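Side-chain contact in phenylalanine--tRNA ligase beta subunit (Bacteroides fragilis, PDB 3IG2), which forms, with the alpha subunit, the tetrameric ligase that attaches L-phenylalanine to tRNA(Phe) using ATP, here represented by the core domain of the beta subunit: residues 134-139 / 199-204. Sequence-based numbering, arbitrary orientation. Where two conformers were deposited one is given.
Sequences NTSVYE and DNEVYY
Ser-136, in the first turn of helix 134-150, lies over one face of the Tyr-203 ring from strand 200-207. Its CB sits 3.7 Å from the centroid of the Tyr-203 ring and 23° off the ring normal, a CH-pi contact. CB is displaced toward the rim on the hydroxyl half of the ring, where it comes 3.4 Å from Tyr-203 CE2. Beyond CB, the serine side chain runs on toward the phenol oxygen. The first torsion (chi1 -46°) sets OG anti to the carbonyl carbon, and this carries it toward the hydroxyl end of the ring, 3.4 Å from Tyr-203 OH. OG also hydrogen-bonds a water, water 1, at 2.7 Å. That water donates a short bond to OE1 of Glu-201, with 2.5 Å between its oxygen and OE1, so it bridges helix and strand.

The same carboxylate oxygen takes a second bond. Tyr-203 OH donates to Glu-201 OE1 at 2.7 Å, and OE1 lies at the edge of the phenol ring. The hydroxyl meets OE1 on its anti side, 23° out of the carboxylate plane. This bond ties the phenol oxygen to a residue two places back on the same strand and helps hold the end of the ring in place. Lys-122 forms a long, weak ion pair with the same OE1.

Next along the helix, Val-137 packs on Phe-185 and Val-187 of the neighbouring strand 181-188. Together these contacts seat the start of helix 134-150 against the mixed, largely antiparallel sheet of the class II synthetase-like CLM domain, the catalytic-like module of the beta subunit.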
loop_
_atom_site.group_PDB
_atom_site.type_symbol
_atom_site.label_atom_id
_atom_site.label_comp_id
_atom_site.label_asym_id
_atom_site.label_seq_id
_atom_site.Cartn_x
_atom_site.Cartn_y
_atom_site.Cartn_z
ATOM N N ASN B 134 -16.961 -18.760 7.740
ATOM C CA ASN B 134 -15.930 -19.482 6.984
ATOM C C ASN B 134 -14.911 -18.530 6.348
ATOM O O ASN B 134 -13.693 -18.697 6.513
ATOM C CB ASN B 134 -16.573 -20.372 5.906
ATOM N N THR B 135 -15.412 -17.517 5.646
ATOM C CA THR B 135 -14.531 -16.551 5.002
ATOM C C THR B 135 -13.769 -15.687 6.021
ATOM O O THR B 135 -12.658 -15.231 5.739
ATOM C CB THR B 135 -15.253 -15.702 3.903
ATOM O OG1 THR B 135 -14.353 -14.706 3.398
ATOM C CG2 THR B 135 -16.482 -15.030 4.445
ATOM N N SER B 136 -14.342 -15.497 7.211
ATOM C CA SER B 136 -13.643 -14.768 8.291
ATOM C C SER B 136 -12.430 -15.528 8.865
ATOM O O SER B 136 -11.382 -14.923 9.125
ATOM C CB SER B 136 -14.613 -14.399 9.414
ATOM O OG SER B 136 -15.809 -13.844 8.896
ATOM N N VAL B 137 -12.575 -16.849 9.062
ATOM C CA VAL B 137 -11.465 -17.688 9.569
ATOM C C VAL B 137 -10.292 -17.722 8.531
ATOM O O VAL B 137 -9.114 -17.793 8.906
ATOM C CB VAL B 137 -11.953 -19.122 9.969
ATOM C CG1 VAL B 137 -10.814 -19.969 10.484
ATOM C CG2 VAL B 137 -13.060 -19.048 11.013
ATOM N N TYR B 138 -10.654 -17.643 7.205
ATOM C CA TYR B 138 -9.691 -17.661 6.025
ATOM C C TYR B 138 -8.870 -16.343 5.973
ATOM O O TYR B 138 -7.758 -16.519 5.391
ATOM C CB TYR B 138 -10.393 -17.953 4.662
ATOM N N GLU B 139 -9.493 -15.131 6.339
ATOM C CA GLU B 139 -8.821 -13.868 6.339
ATOM C C GLU B 139 -7.815 -13.782 7.496
ATOM O O GLU B 139 -6.657 -13.295 7.362
ATOM C CB GLU B 139 -9.818 -12.657 6.492
ATOM C CG GLU B 139 -9.226 -11.313 6.667
ATOM C CD GLU B 139 -8.261 -10.904 5.539
ATOM O OE1 GLU B 139 -7.032 -10.849 5.758
ATOM O OE2 GLU B 139 -8.722 -10.661 4.442
ATOM N N ASP B 199 -19.924 -4.478 19.460
ATOM C CA ASP B 199 -21.051 -4.657 18.521
ATOM C C ASP B 199 -20.618 -4.987 17.101
ATOM O O ASP B 199 -21.434 -5.033 16.196
ATOM C CB ASP B 199 -22.021 -3.446 18.550
ATOM C CG ASP B 199 -23.505 -3.847 18.372
ATOM O OD1 ASP B 199 -24.206 -4.017 19.399
ATOM O OD2 ASP B 199 -23.974 -3.966 17.218
ATOM N N ASN B 200 -19.350 -5.356 16.942
ATOM C CA ASN B 200 -18.830 -5.889 15.681
ATOM C C ASN B 200 -18.324 -7.295 15.905
ATOM O O ASN B 200 -17.963 -7.674 17.024
ATOM C CB ASN B 200 -17.693 -5.009 15.123
ATOM C CG ASN B 200 -18.186 -3.645 14.633
ATOM O OD1 ASN B 200 -18.382 -3.420 13.427
ATOM N ND2 ASN B 200 -18.385 -2.731 15.564
ATOM N N GLU B 201 -18.296 -8.084 14.857
ATOM C CA GLU B 201 -17.675 -9.397 14.966
ATOM C C GLU B 201 -16.185 -9.271 15.223
ATOM O O GLU B 201 -15.557 -8.298 14.780
ATOM C CB GLU B 201 -17.905 -10.204 13.701
ATOM C CG GLU B 201 -19.367 -10.470 13.415
ATOM C CD GLU B 201 -19.551 -11.408 12.262
ATOM O OE1 GLU B 201 -18.526 -11.822 11.664
ATOM O OE2 GLU B 201 -20.717 -11.739 11.952
ATOM N N VAL B 202 -15.638 -10.267 15.935
ATOM C CA VAL B 202 -14.228 -10.272 16.330
ATOM C C VAL B 202 -13.592 -11.596 15.950
ATOM O O VAL B 202 -14.113 -12.668 16.271
ATOM C CB VAL B 202 -14.027 -10.031 17.855
ATOM C CG1 VAL B 202 -12.474 -10.061 18.240
ATOM C CG2 VAL B 202 -14.605 -8.702 18.247
ATOM N N TYR B 203 -12.474 -11.522 15.247
ATOM C CA TYR B 203 -11.720 -12.717 14.875
ATOM C C TYR B 203 -10.472 -12.621 15.710
ATOM O O TYR B 203 -9.825 -11.575 15.745
ATOM C CB TYR B 203 -11.439 -12.735 13.365
ATOM C CG TYR B 203 -12.671 -12.301 12.629
ATOM C CD1 TYR B 203 -12.655 -11.207 11.775
ATOM C CD2 TYR B 203 -13.896 -12.939 12.864
ATOM C CE1 TYR B 203 -13.813 -10.780 11.147
ATOM C CE2 TYR B 203 -15.050 -12.524 12.238
ATOM C CZ TYR B 203 -14.999 -11.446 11.386
ATOM O OH TYR B 203 -16.149 -11.040 10.786
ATOM N N TYR B 204 -10.183 -13.703 16.429
ATOM C CA TYR B 204 -9.184 -13.701 17.477
ATOM C C TYR B 204 -8.236 -14.862 17.282
ATOM O O TYR B 204 -8.676 -15.988 17.015
ATOM C CB TYR B 204 -9.877 -13.820 18.859
ATOM C CG TYR B 204 -8.948 -14.099 20.004
ATOM C CD1 TYR B 204 -8.031 -13.137 20.430
ATOM C CD2 TYR B 204 -8.992 -15.317 20.682
ATOM C CE1 TYR B 204 -7.183 -13.385 21.469
ATOM C CE2 TYR B 204 -8.147 -15.574 21.742
ATOM C CZ TYR B 204 -7.228 -14.608 22.126
ATOM O OH TYR B 204 -6.387 -14.841 23.196
HETATM O O HOH W 1 -18.008 -14.029 10.515
#